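Local coordinates for protein glutathione S-transferase (Bombyx mori, PDB 4E8H) that binds glutathione as a homodimer and, as in other members of its family, probably catalyses transfer of glutathione to electrophilic compounds, at residues 14-19 with 210-215; 18-23 with 165-170; 8-13 with 35-40; 25-30 with 197-202. All blocks are in the same frame, centred on the assembly; numbering follows the deposited sequence.

Contact 1. Residues 14-19 with 210-215. With GSH (glutathione), chain F.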
loop_
_atom_site.group_PDB
_atom_site.type_symbol
_atom_site.label_atom_id
_atom_site.label_comp_id
_atom_site.label_asym_id
_atom_site.label_seq_id
_atom_site.Cartn_x
_atom_site.Cartn_y
_atom_site.Cartn_z
ATOM N N PRO B 14 12.869 -16.433 5.519
ATOM C CA PRO B 14 13.000 -15.251 6.385
ATOM C C PRO B 14 12.315 -13.974 5.875
ATOM O O PRO B 14 12.173 -13.016 6.638
ATOM C CB PRO B 14 14.519 -15.033 6.476
ATOM C CG PRO B 14 15.144 -15.915 5.435
ATOM C CD PRO B 14 14.069 -16.631 4.683
ATOM N N SER B 15 11.902 -13.965 4.609
ATOM C CA SER B 15 11.297 -12.786 3.980
ATOM C C SER B 15 10.005 -12.324 4.680
ATOM O O SER B 15 9.033 -13.079 4.733
ATOM C CB SER B 15 11.040 -13.074 2.498
ATOM O OG SER B 15 10.146 -12.135 1.928
ATOM N N PRO B 16 9.995 -11.086 5.223
ATOM C CA PRO B 16 8.792 -10.583 5.905
ATOM C C PRO B 16 7.480 -10.664 5.095
ATOM O O PRO B 16 6.491 -11.178 5.624
ATOM C CB PRO B 16 9.158 -9.135 6.255
ATOM C CG PRO B 16 10.641 -9.154 6.379
ATOM C CD PRO B 16 11.125 -10.144 5.352
ATOM N N PRO B 17 7.461 -10.172 3.831
ATOM C CA PRO B 17 6.219 -10.307 3.062
ATOM C C PRO B 17 5.782 -11.757 2.811
ATOM O O PRO B 17 4.583 -12.038 2.849
ATOM C CB PRO B 17 6.535 -9.589 1.741
ATOM C CG PRO B 17 8.014 -9.535 1.669
ATOM C CD PRO B 17 8.463 -9.389 3.084
ATOM N N CYS B 18 6.733 -12.661 2.566
ATOM C CA CYS B 18 6.413 -14.085 2.415
ATOM C C CYS B 18 5.747 -14.643 3.675
ATOM O O CYS B 18 4.765 -15.381 3.589
ATOM C CB CYS B 18 7.663 -14.897 2.059
ATOM S SG CYS B 18 8.374 -14.493 0.440
ATOM N N ARG B 19 6.277 -14.261 4.836
ATOM C CA ARG B 19 5.768 -14.722 6.126
ATOM C C ARG B 19 4.335 -14.261 6.419
ATOM O O ARG B 19 3.549 -15.016 6.990
ATOM C CB ARG B 19 6.721 -14.305 7.247
ATOM C CG ARG B 19 8.003 -15.135 7.293
ATOM C CD ARG B 19 9.173 -14.355 7.876
ATOM N NE ARG B 19 8.865 -13.765 9.177
ATOM C CZ ARG B 19 9.645 -12.895 9.813
ATOM N NH1 ARG B 19 10.793 -12.501 9.274
ATOM N NH2 ARG B 19 9.276 -12.412 10.990
ATOM N N LYS B 210 14.283 -15.157 13.458
ATOM C CA LYS B 210 15.567 -15.621 13.981
ATOM C C LYS B 210 16.625 -15.729 12.889
ATOM O O LYS B 210 17.799 -15.443 13.130
ATOM C CB LYS B 210 15.403 -16.957 14.697
ATOM C CG LYS B 210 14.884 -16.830 16.123
ATOM C CD LYS B 210 14.267 -18.132 16.601
ATOM C CE LYS B 210 15.220 -19.299 16.404
ATOM N NZ LYS B 210 14.513 -20.611 16.428
ATOM N N MET B 211 16.200 -16.137 11.693
ATOM C CA MET B 211 17.083 -16.198 10.528
ATOM C C MET B 211 17.620 -14.819 10.151
ATOM O O MET B 211 18.818 -14.667 9.901
ATOM C CB MET B 211 16.365 -16.834 9.338
ATOM C CG MET B 211 16.143 -18.329 9.477
ATOM S SD MET B 211 15.071 -18.944 8.168
ATOM C CE MET B 211 15.100 -20.706 8.492
ATOM N N LEU B 212 16.737 -13.822 10.115
ATOM C CA LEU B 212 17.153 -12.435 9.918
ATOM C C LEU B 212 18.067 -11.974 11.056
ATOM O O LEU B 212 19.043 -11.256 10.821
ATOM C CB LEU B 212 15.939 -11.503 9.804
ATOM C CG LEU B 212 15.056 -11.548 8.549
ATOM C CD1 LEU B 212 13.810 -10.694 8.742
ATOM C CD2 LEU B 212 15.816 -11.116 7.295
ATOM N N ALA B 213 17.754 -12.401 12.280
ATOM C CA ALA B 213 18.503 -11.987 13.470
ATOM C C ALA B 213 19.932 -12.532 13.522
ATOM O O ALA B 213 20.793 -11.943 14.177
ATOM C CB ALA B 213 17.742 -12.356 14.740
ATOM N N SER B 214 20.183 -13.647 12.835
ATOM C CA SER B 214 21.526 -14.229 12.784
ATOM C C SER B 214 22.521 -13.306 12.071
ATOM O O SER B 214 23.734 -13.447 12.237
ATOM C CB SER B 214 21.505 -15.622 12.142
ATOM O OG SER B 214 21.114 -15.564 10.783
ATOM N N PHE B 215 21.998 -12.357 11.293
ATOM C CA PHE B 215 22.823 -11.346 10.631
ATOM C C PHE B 215 23.322 -10.257 11.591
ATOM O O PHE B 215 24.215 -9.482 11.243
ATOM C CB PHE B 215 22.076 -10.729 9.441
ATOM C CG PHE B 215 21.936 -11.659 8.266
ATOM C CD1 PHE B 215 22.873 -11.644 7.236
ATOM C CD2 PHE B 215 20.870 -12.552 8.188
ATOM C CE1 PHE B 215 22.750 -12.504 6.144
ATOM C CE2 PHE B 215 20.739 -13.418 7.103
ATOM C CZ PHE B 215 21.680 -13.393 6.079
HETATM N N1 GSH F . 6.095 -4.741 -1.305
HETATM C CA1 GSH F . 6.467 -6.100 -1.657
HETATM C C1 GSH F . 5.513 -7.058 -1.002
HETATM O O11 GSH F . 4.866 -6.714 0.011
HETATM O O12 GSH F . 5.350 -8.210 -1.464
HETATM C CB1 GSH F . 7.896 -6.381 -1.196
HETATM C CG1 GSH F . 8.545 -7.473 -2.045
HETATM C CD1 GSH F . 10.055 -7.418 -1.951
HETATM O OE1 GSH F . 10.736 -6.186 -2.036
HETATM N N2 GSH F . 10.692 -8.578 -1.790
HETATM C CA2 GSH F . 12.143 -8.665 -1.792
HETATM C C2 GSH F . 12.647 -9.025 -3.156
HETATM O O2 GSH F . 11.850 -9.846 -3.978
HETATM C CB2 GSH F . 12.595 -9.719 -0.787
HETATM S SG2 GSH F . 12.184 -9.282 0.922
HETATM N N3 GSH F . 13.836 -8.548 -3.531
HETATM C CA3 GSH F . 14.493 -8.964 -4.761
HETATM C C3 GSH F . 14.134 -8.084 -5.938
HETATM O O31 GSH F . 13.177 -7.282 -5.862
HETATM O O32 GSH F . 14.787 -8.144 -7.006
#

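Contact 2. Residues 18-23 with 165-170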
loop_
_atom_site.group_PDB
_atom_site.type_symbol
_atom_site.label_atom_id
_atom_site.label_comp_id
_atom_site.label_asym_id
_atom_site.label_seq_id
_atom_site.Cartn_x
_atom_site.Cartn_y
_atom_site.Cartn_z
ATOM N N CYS B 18 6.733 -12.661 2.566
ATOM C CA CYS B 18 6.413 -14.085 2.415
ATOM C C CYS B 18 5.747 -14.643 3.675
ATOM O O CYS B 18 4.765 -15.381 3.589
ATOM C CB CYS B 18 7.663 -14.897 2.059
ATOM S SG CYS B 18 8.374 -14.493 0.440
ATOM N N ARG B 19 6.277 -14.261 4.836
ATOM C CA ARG B 19 5.768 -14.722 6.126
ATOM C C ARG B 19 4.335 -14.261 6.419
ATOM O O ARG B 19 3.549 -15.016 6.990
ATOM C CB ARG B 19 6.721 -14.305 7.247
ATOM C CG ARG B 19 8.003 -15.135 7.293
ATOM C CD ARG B 19 9.173 -14.355 7.876
ATOM N NE ARG B 19 8.865 -13.765 9.177
ATOM C CZ ARG B 19 9.645 -12.895 9.813
ATOM N NH1 ARG B 19 10.793 -12.501 9.274
ATOM N NH2 ARG B 19 9.276 -12.412 10.990
ATOM N N ALA B 20 4.001 -13.032 6.024
ATOM C CA ALA B 20 2.634 -12.520 6.156
ATOM C C ALA B 20 1.654 -13.342 5.318
ATOM O O ALA B 20 0.561 -13.676 5.781
ATOM C CB ALA B 20 2.572 -11.045 5.770
ATOM N N VAL B 21 2.056 -13.671 4.090
ATOM C CA VAL B 21 1.235 -14.496 3.203
ATOM C C VAL B 21 1.043 -15.905 3.774
ATOM O O VAL B 21 -0.081 -16.412 3.810
ATOM C CB VAL B 21 1.820 -14.577 1.764
ATOM C CG1 VAL B 21 1.041 -15.578 0.914
ATOM C CG2 VAL B 21 1.811 -13.206 1.101
ATOM N N MET B 22 2.137 -16.515 4.232
ATOM C CA MET B 22 2.119 -17.898 4.724
ATOM C C MET B 22 1.205 -18.083 5.935
ATOM O O MET B 22 0.490 -19.080 6.025
ATOM C CB MET B 22 3.540 -18.387 5.038
ATOM C CG MET B 22 4.402 -18.620 3.801
ATOM S SD MET B 22 6.173 -18.649 4.153
ATOM C CE MET B 22 6.388 -20.340 4.695
ATOM N N MET B 23 1.226 -17.119 6.854
ATOM C CA MET B 23 0.340 -17.150 8.018
ATOM C C MET B 23 -1.119 -16.881 7.642
ATOM O O MET B 23 -2.024 -17.453 8.247
ATOM C CB MET B 23 0.805 -16.170 9.100
ATOM C CG MET B 23 2.031 -16.635 9.884
ATOM S SD MET B 23 2.405 -15.623 11.337
ATOM C CE MET B 23 2.853 -14.060 10.585
ATOM N N ILE B 165 1.306 -6.700 9.990
ATOM C CA ILE B 165 1.928 -5.824 10.983
ATOM C C ILE B 165 2.714 -6.639 12.026
ATOM O O ILE B 165 3.825 -6.253 12.404
ATOM C CB ILE B 165 0.885 -4.861 11.633
ATOM C CG1 ILE B 165 0.467 -3.784 10.620
ATOM C CG2 ILE B 165 1.439 -4.217 12.907
ATOM C CD1 ILE B 165 -0.781 -2.987 10.998
ATOM N N VAL B 166 2.153 -7.772 12.454
ATOM C CA VAL B 166 2.793 -8.618 13.474
ATOM C C VAL B 166 4.160 -9.174 13.041
ATOM O O VAL B 166 5.019 -9.426 13.887
ATOM C CB VAL B 166 1.844 -9.745 14.005
ATOM C CG1 VAL B 166 1.933 -11.013 13.160
ATOM C CG2 VAL B 166 2.141 -10.058 15.469
ATOM N N VAL B 167 4.359 -9.349 11.733
ATOM C CA VAL B 167 5.653 -9.785 11.204
ATOM C C VAL B 167 6.757 -8.799 11.610
ATOM O O VAL B 167 7.830 -9.208 12.061
ATOM C CB VAL B 167 5.622 -9.971 9.660
ATOM C CG1 VAL B 167 7.018 -10.257 9.119
ATOM C CG2 VAL B 167 4.672 -11.100 9.274
ATOM N N THR B 168 6.467 -7.508 11.466
ATOM C CA THR B 168 7.404 -6.439 11.802
ATOM C C THR B 168 7.697 -6.390 13.299
ATOM O O THR B 168 8.846 -6.197 13.713
ATOM C CB THR B 168 6.878 -5.076 11.295
ATOM O OG1 THR B 168 6.916 -5.066 9.865
ATOM C CG2 THR B 168 7.720 -3.913 11.817
ATOM N N ILE B 169 6.654 -6.571 14.101
ATOM C CA ILE B 169 6.790 -6.571 15.551
ATOM C C ILE B 169 7.566 -7.811 16.000
ATOM O O ILE B 169 8.398 -7.726 16.908
ATOM C CB ILE B 169 5.409 -6.435 16.258
ATOM C CG1 ILE B 169 4.678 -5.165 15.783
ATOM C CG2 ILE B 169 5.557 -6.438 17.779
ATOM C CD1 ILE B 169 5.468 -3.852 15.931
ATOM N N THR B 170 7.319 -8.944 15.342
ATOM C CA THR B 170 8.102 -10.157 15.581
ATOM C C THR B 170 9.586 -9.923 15.270
ATOM O O THR B 170 10.451 -10.315 16.058
ATOM C CB THR B 170 7.565 -11.369 14.778
ATOM O OG1 THR B 170 6.198 -11.613 15.137
ATOM C CG2 THR B 170 8.381 -12.631 15.071
#

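Contact 3. Residues 8-13 with 35-40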
loop_
_atom_site.group_PDB
_atom_site.type_symbol
_atom_site.label_atom_id
_atom_site.label_comp_id
_atom_site.label_asym_id
_atom_site.label_seq_id
_atom_site.Cartn_x
_atom_site.Cartn_y
_atom_site.Cartn_z
ATOM N N LYS B 8 0.618 -22.106 -5.411
ATOM C CA LYS B 8 2.072 -22.060 -5.338
ATOM C C LYS B 8 2.538 -20.708 -4.820
ATOM O O LYS B 8 1.969 -19.670 -5.168
ATOM C CB LYS B 8 2.695 -22.360 -6.704
ATOM C CG LYS B 8 2.579 -23.821 -7.124
ATOM C CD LYS B 8 3.086 -24.056 -8.539
ATOM C CE LYS B 8 2.713 -25.455 -9.018
ATOM N NZ LYS B 8 3.147 -25.709 -10.420
ATOM N N LEU B 9 3.566 -20.729 -3.978
ATOM C CA LEU B 9 4.171 -19.498 -3.488
ATOM C C LEU B 9 5.682 -19.530 -3.668
ATOM O O LEU B 9 6.369 -20.368 -3.079
ATOM C CB LEU B 9 3.813 -19.245 -2.018
ATOM C CG LEU B 9 4.138 -17.837 -1.502
ATOM C CD1 LEU B 9 3.102 -16.823 -1.985
ATOM C CD2 LEU B 9 4.245 -17.817 0.016
ATOM N N TYR B 10 6.186 -18.621 -4.495
ATOM C CA TYR B 10 7.624 -18.423 -4.649
ATOM C C TYR B 10 8.078 -17.527 -3.502
ATOM O O TYR B 10 7.559 -16.424 -3.331
ATOM C CB TYR B 10 7.944 -17.825 -6.024
ATOM C CG TYR B 10 7.558 -18.746 -7.165
ATOM C CD1 TYR B 10 8.490 -19.613 -7.735
ATOM C CD2 TYR B 10 6.251 -18.771 -7.654
ATOM C CE1 TYR B 10 8.134 -20.470 -8.773
ATOM C CE2 TYR B 10 5.885 -19.627 -8.687
ATOM C CZ TYR B 10 6.831 -20.471 -9.242
ATOM O OH TYR B 10 6.466 -21.315 -10.266
ATOM N N TYR B 11 9.028 -18.012 -2.704
ATOM C CA TYR B 11 9.304 -17.420 -1.394
ATOM C C TYR B 11 10.722 -17.696 -0.883
ATOM O O TYR B 11 11.491 -18.430 -1.510
ATOM C CB TYR B 11 8.295 -17.981 -0.375
ATOM C CG TYR B 11 8.771 -19.250 0.314
ATOM C CD1 TYR B 11 8.888 -19.308 1.704
ATOM C CD2 TYR B 11 9.135 -20.381 -0.425
ATOM C CE1 TYR B 11 9.342 -20.466 2.342
ATOM C CE2 TYR B 11 9.596 -21.537 0.202
ATOM C CZ TYR B 11 9.693 -21.575 1.585
ATOM O OH TYR B 11 10.140 -22.720 2.209
ATOM N N LEU B 12 11.048 -17.098 0.262
ATOM C CA LEU B 12 12.157 -17.534 1.113
ATOM C C LEU B 12 11.696 -17.442 2.566
ATOM O O LEU B 12 11.000 -16.488 2.924
ATOM C CB LEU B 12 13.400 -16.665 0.904
ATOM C CG LEU B 12 14.208 -16.823 -0.386
ATOM C CD1 LEU B 12 15.257 -15.724 -0.482
ATOM C CD2 LEU B 12 14.857 -18.205 -0.486
ATOM N N PRO B 13 12.077 -18.421 3.411
ATOM C CA PRO B 13 11.567 -18.445 4.793
ATOM C C PRO B 13 11.726 -17.154 5.634
ATOM O O PRO B 13 10.802 -16.819 6.378
ATOM C CB PRO B 13 12.327 -19.619 5.431
ATOM C CG PRO B 13 12.655 -20.510 4.284
ATOM C CD PRO B 13 12.924 -19.596 3.120
ATOM N N ILE B 35 7.803 -22.855 -3.000
ATOM C CA ILE B 35 8.924 -23.024 -3.917
ATOM C C ILE B 35 10.033 -22.047 -3.548
ATOM O O ILE B 35 9.908 -20.837 -3.761
ATOM C CB ILE B 35 8.504 -22.835 -5.400
ATOM C CG1 ILE B 35 7.311 -23.737 -5.743
ATOM C CG2 ILE B 35 9.687 -23.109 -6.337
ATOM C CD1 ILE B 35 6.545 -23.321 -6.991
ATOM N N THR B 36 11.106 -22.591 -2.979
ATOM C CA THR B 36 12.282 -21.815 -2.600
ATOM C C THR B 36 12.824 -21.060 -3.810
ATOM O O THR B 36 13.107 -21.656 -4.852
ATOM C CB THR B 36 13.375 -22.730 -1.997
ATOM O OG1 THR B 36 12.878 -23.332 -0.795
ATOM C CG2 THR B 36 14.642 -21.944 -1.670
ATOM N N THR B 37 12.941 -19.742 -3.669
ATOM C CA THR B 37 13.427 -18.897 -4.751
ATOM C C THR B 37 14.641 -18.099 -4.287
ATOM O O THR B 37 14.516 -17.074 -3.609
ATOM C CB THR B 37 12.309 -17.987 -5.315
ATOM O OG1 THR B 37 11.204 -18.798 -5.736
ATOM C CG2 THR B 37 12.811 -17.177 -6.506
ATOM N N ASN B 38 15.815 -18.600 -4.664
ATOM C CA ASN B 38 17.098 -18.063 -4.233
ATOM C C ASN B 38 17.428 -16.746 -4.935
ATOM O O ASN B 38 17.875 -16.738 -6.085
ATOM C CB ASN B 38 18.194 -19.106 -4.495
ATOM C CG ASN B 38 19.433 -18.902 -3.636
ATOM O OD1 ASN B 38 19.801 -17.778 -3.292
ATOM N ND2 ASN B 38 20.095 -20.004 -3.297
ATOM N N ILE B 39 17.191 -15.640 -4.230
ATOM C CA ILE B 39 17.486 -14.292 -4.729
ATOM C C ILE B 39 18.973 -14.136 -5.025
ATOM O O ILE B 39 19.351 -13.664 -6.100
ATOM C CB ILE B 39 17.039 -13.195 -3.718
ATOM C CG1 ILE B 39 15.529 -13.275 -3.418
ATOM C CG2 ILE B 39 17.464 -11.791 -4.177
ATOM C CD1 ILE B 39 14.622 -13.444 -4.662
ATOM N N MET B 40 19.802 -14.542 -4.062
ATOM C CA MET B 40 21.261 -14.504 -4.196
ATOM C C MET B 40 21.755 -15.096 -5.516
ATOM O O MET B 40 22.614 -14.512 -6.177
ATOM C CB MET B 40 21.930 -15.226 -3.019
ATOM C CG MET B 40 21.778 -14.526 -1.675
ATOM S SD MET B 40 22.661 -12.955 -1.577
ATOM C CE MET B 40 24.355 -13.512 -1.376
HETATM O O HOH W 1 10.397 -25.422 0.426
#

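Contact 4. Residues 25-30 with 197-202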
loop_
_atom_site.group_PDB
_atom_site.type_symbol
_atom_site.label_atom_id
_atom_site.label_comp_id
_atom_site.label_asym_id
_atom_site.label_seq_id
_atom_site.Cartn_x
_atom_site.Cartn_y
_atom_site.Cartn_z
ATOM N N ALA B 25 -2.516 -17.754 4.783
ATOM C CA ALA B 25 -2.944 -19.019 4.183
ATOM C C ALA B 25 -3.262 -20.095 5.224
ATOM O O ALA B 25 -4.196 -20.879 5.038
ATOM C CB ALA B 25 -1.896 -19.523 3.204
ATOM N N ARG B 26 -2.490 -20.133 6.308
ATOM C CA ARG B 26 -2.742 -21.084 7.392
ATOM C C ARG B 26 -4.073 -20.808 8.091
ATOM O O ARG B 26 -4.855 -21.732 8.323
ATOM C CB ARG B 26 -1.591 -21.087 8.405
ATOM C CG ARG B 26 -0.303 -21.724 7.886
ATOM C CD ARG B 26 -0.405 -23.242 7.813
ATOM N NE ARG B 26 -0.462 -23.845 9.143
ATOM C CZ ARG B 26 0.602 -24.245 9.834
ATOM N NH1 ARG B 26 1.823 -24.116 9.327
ATOM N NH2 ARG B 26 0.444 -24.778 11.037
ATOM N N VAL B 27 -4.329 -19.539 8.409
ATOM C CA VAL B 27 -5.579 -19.126 9.062
ATOM C C VAL B 27 -6.797 -19.463 8.193
ATOM O O VAL B 27 -7.861 -19.813 8.709
ATOM C CB VAL B 27 -5.560 -17.617 9.446
ATOM C CG1 VAL B 27 -6.919 -17.155 9.972
ATOM C CG2 VAL B 27 -4.490 -17.348 10.486
ATOM N N LEU B 28 -6.620 -19.372 6.877
ATOM C CA LEU B 28 -7.667 -19.713 5.914
ATOM C C LEU B 28 -7.680 -21.204 5.580
ATOM O O LEU B 28 -8.551 -21.669 4.839
ATOM C CB LEU B 28 -7.496 -18.895 4.628
ATOM C CG LEU B 28 -7.701 -17.380 4.714
ATOM C CD1 LEU B 28 -7.129 -16.699 3.486
ATOM C CD2 LEU B 28 -9.171 -17.018 4.897
ATOM N N GLU B 29 -6.708 -21.935 6.125
ATOM C CA GLU B 29 -6.584 -23.390 5.950
ATOM C C GLU B 29 -6.365 -23.802 4.488
ATOM O O GLU B 29 -6.956 -24.766 3.995
ATOM C CB GLU B 29 -7.769 -24.129 6.595
ATOM C CG GLU B 29 -7.925 -23.834 8.088
ATOM C CD GLU B 29 -9.152 -24.478 8.710
ATOM O OE1 GLU B 29 -10.195 -24.586 8.031
ATOM O OE2 GLU B 29 -9.074 -24.867 9.894
ATOM N N LEU B 30 -5.500 -23.049 3.811
ATOM C CA LEU B 30 -5.083 -23.352 2.448
ATOM C C LEU B 30 -3.656 -23.877 2.492
ATOM O O LEU B 30 -2.782 -23.239 3.085
ATOM C CB LEU B 30 -5.137 -22.091 1.575
ATOM C CG LEU B 30 -6.458 -21.325 1.432
ATOM C CD1 LEU B 30 -6.216 -19.920 0.893
ATOM C CD2 LEU B 30 -7.436 -22.076 0.539
ATOM N N GLU B 197 -0.882 -18.983 17.022
ATOM C CA GLU B 197 -0.155 -20.206 17.393
ATOM C C GLU B 197 -0.747 -21.506 16.827
ATOM O O GLU B 197 0.009 -22.422 16.499
ATOM C CB GLU B 197 0.058 -20.323 18.909
ATOM C CG GLU B 197 1.079 -19.341 19.498
ATOM C CD GLU B 197 2.508 -19.518 18.983
ATOM O OE1 GLU B 197 2.775 -20.404 18.138
ATOM O OE2 GLU B 197 3.380 -18.748 19.436
ATOM N N PRO B 198 -2.091 -21.599 16.707
ATOM C CA PRO B 198 -2.604 -22.786 16.018
ATOM C C PRO B 198 -2.424 -22.704 14.497
ATOM O O PRO B 198 -2.786 -23.641 13.783
ATOM C CB PRO B 198 -4.100 -22.792 16.376
ATOM C CG PRO B 198 -4.277 -21.745 17.440
ATOM C CD PRO B 198 -3.187 -20.759 17.223
ATOM N N TYR B 199 -1.857 -21.598 14.017
ATOM C CA TYR B 199 -1.701 -21.369 12.581
ATOM C C TYR B 199 -0.250 -21.140 12.150
ATOM O O TYR B 199 0.021 -20.395 11.203
ATOM C CB TYR B 199 -2.605 -20.214 12.134
ATOM C CG TYR B 199 -4.074 -20.457 12.407
ATOM C CD1 TYR B 199 -4.787 -21.415 11.684
ATOM C CD2 TYR B 199 -4.752 -19.734 13.389
ATOM C CE1 TYR B 199 -6.134 -21.647 11.928
ATOM C CE2 TYR B 199 -6.104 -19.958 13.642
ATOM C CZ TYR B 199 -6.787 -20.916 12.906
ATOM O OH TYR B 199 -8.122 -21.145 13.146
ATOM N N GLY B 200 0.680 -21.787 12.849
ATOM C CA GLY B 200 2.084 -21.799 12.451
ATOM C C GLY B 200 2.892 -20.560 12.793
ATOM O O GLY B 200 3.876 -20.256 12.113
ATOM N N TYR B 201 2.496 -19.855 13.850
ATOM C CA TYR B 201 3.211 -18.647 14.250
ATOM C C TYR B 201 4.706 -18.905 14.501
ATOM O O TYR B 201 5.551 -18.137 14.037
ATOM C CB TYR B 201 2.560 -17.958 15.457
ATOM C CG TYR B 201 3.341 -16.747 15.903
ATOM C CD1 TYR B 201 4.193 -16.816 16.999
ATOM C CD2 TYR B 201 3.265 -15.545 15.199
ATOM C CE1 TYR B 201 4.931 -15.720 17.402
ATOM C CE2 TYR B 201 4.003 -14.439 15.594
ATOM C CZ TYR B 201 4.837 -14.535 16.695
ATOM O OH TYR B 201 5.574 -13.447 17.101
ATOM N N ASP B 202 5.024 -19.979 15.227
ATOM C CA ASP B 202 6.422 -20.318 15.522
ATOM C C ASP B 202 7.186 -20.779 14.291
ATOM O O ASP B 202 8.291 -20.299 14.033
ATOM C CB ASP B 202 6.536 -21.386 16.615
ATOM C CG ASP B 202 7.984 -21.647 17.032
ATOM O OD1 ASP B 202 8.409 -21.114 18.078
ATOM O OD2 ASP B 202 8.703 -22.374 16.308
#

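Contact 1. Residues 14-19 with 210-215
Leu212 and Met211 of helix 201-213 meet Pro14, at the turn that leads into helix 16-27. Pro14 turns CB toward them, and this atom lies 3.9 Å from Met211 CB; the proline ring and the methionine chain cross at about a right angle, and Pro14 CG also approaches Met211 SD. Leu212 has CG anti to its carbonyl carbon (chi1 -71°), which sets CG against Pro14 CB; CD1 stands 3.5 Å from Pro14 O. The same methyl touches Pro16 CG at 4.2 Å and comes to 3.6 Å from Arg19 NH1, at the edge of the guanidinium and near its plane. That edge is already engaged, since Arg19 NH1 donates to Pro14 O over 3.0 Å, with the oxygen almost in the guanidinium plane and the donor above the carbonyl plane. A bend at chi3 (53°) turns the arginine chain on its way back to the turn. An alanine at Leu212 would probably open a gap beside Pro14 and Pro16 and leave the Arg19-Pro14 bond less shielded. Ser15 takes the N-cap of helix 16-27 and points away from helix 201-213, its OG 3.6 Å from glutathione SG2, so the proline-rich turn has the ligand on one side and the C-terminal helix on another. Arg19 NH2 forms a salt bridge with Asp205 of helix 201-213 and a hydrogen bond with Asn171 of helix 160-174, while Tyr111 and Tyr114 of helix 93-124 pack on Pro16 and Leu212 respectively.

Contact 2. Residues 18-23 with 165-170
Val167 is wedged against Arg19, Ala20 and Met23, and its two methyls divide the work. CG1, anti to the backbone N (chi1 173°), lies over one face of the Arg19 guanidinium, 3.5 Å above the plane and offset toward its rim; NH2 of Arg19 is the nearest atom, 3.6 Å from Val167 CG1. CG2 fits against helix 16-27 itself, 3.8 Å from Ala20 N and 4.1 Å from Ala20 CB, where the small alanine lets the alpha carbons of Ala20 and Val167 come within 6.5 Å. Helix 16-27 of the thioredoxin-like N-terminal domain here packs on helix 160-174 of the all-helical C-terminal domain of the glutathione transferase fold; the axes of 18-23 and 165-170 approach to 9.4 Å, with 125° between their N-to-C directions. Met23 closes the other end of the packing: its chain bends at chi3 (-66°), and CE rests 3.7 Å from Val167 CG2 and farther from Val166 CG1, the methionine crossing Val166 at about a right angle. Looser packing lies toward Thr170, whose CG2 is 4.2 Å from Arg19 NH2. This side is polar but buried rather than open to solvent: Asp205 of helix 201-213, the salt-bridge partner of Arg19, is also hydrogen-bonded to Thr170 OG1.

Contact 3. Residues 8-13 with 35-40
Strands 7-11 and 32-36 are the parallel pair of a beta-alpha-beta unit, with helix 16-27 as the crossover, and here they meet at their C-terminal ends. The pairing is held by Ile35 N to Leu9 O at 2.9 Å, Tyr11 N to Ile35 O at 3.1 Å and Thr37 N to Tyr11 O at 2.9 Å, so Ile35 bonds on both sides of Tyr10. Ile35 O has a second donor, Thr37 OG1, which reaches it from the face of the carbonyl plane opposite Tyr11 N; two bonds thus grip this oxygen, and the one from Thr37 OG1 keeps that hydroxyl beside Tyr10. Tyr10 and Ile35 lie side by side on the same face of the sheet and point the same way. Ile35 CD1 sits over one face of the Tyr10 ring in a CH-pi contact, 4.0 Å from the centroid and 25° off the ring normal, while Thr37 OG1 lies at the ring edge, 3.5 Å from Tyr10 CD1. Tyr11 leaves its backbone from the crowded position between N and the carbonyl carbon (chi1 90°), and its ring, on which Cys18 and Met22 of helix 16-27 pack, turns an edge to the Ile35-Thr36 peptide. Beyond the strands, Leu12 CG lies 3.2 Å from Thr37 O and Leu12 CD1 packs 3.8 Å from Ile39 CG1. Ile58 and His44, both glutathione-binding, adjoin Leu12 and Ile39. Such a parallel pair leading into ligand-binding loops belongs to the thioredoxin-like fold of the glutathione transferase N-terminal domain.

Contact 4. Residues 25-30 with 197-202
Tyr199 gives up the most surface here, laid against the last turn of helix 16-27, with Arg26 and Val27 as its partners. One face of its ring receives Val27 CA in a CH-pi contact, 3.9 Å from the centroid and offset toward the rim. Val27 CG2, anti to the carbonyl carbon, adds a methyl 3.7 Å from Tyr199 CG, and the two side chains cross at about a right angle. Arg26 works on the backbone of the turn instead: CB lies 3.3 Å from Tyr199 O, the chain folds back at chi2 (-74°) and chi3 (-69°), which set CD and NE, and the guanidinium lays one face over Tyr199 C and Gly200 N, with NH2 3.5 Å from Gly200 N. Arg26 NH1 also makes a long, weak ion pair with Glu203 of helix 201-213. An alanine at Arg26 would probably uncover the Tyr199-Gly200 peptide and leave Glu203 without this partner. Leu196 of helix 183-196 also packs on Val27. At Glu29, with positive phi, helix 16-27 ends in a Schellman motif, Glu29 N bonding Arg26 O and Leu30 N bonding Ala25 O, while Gly200 occupies the N-cap position of helix 201-213: a helix C-terminus of the N-terminal domain set against a helix-to-helix turn of the all-helical part of the glutathione transferase fold.

From the N terminus, strand 7-11 runs into the Ser15 turn and helix 16-27, then returns through strand 32-36, and contact 3 closes this short beta-alpha-beta loop. The other three contacts tie successive parts of helix 16-27 to the C-terminal helices: contact 1 its start to the end of helix 201-213, contact 2 its middle to helix 160-174, contact 4 its end to the turn before helix 201-213. Contact 4 nests inside the long loop of contact 1, whereas contact 2 crosses contact 4 and contact 3 crosses all three. Contacts 1 and 2 share Arg19, Cys18 SG packs against Tyr11 of contact 3, and Thr170 of contact 2 meets Tyr201 of contact 4.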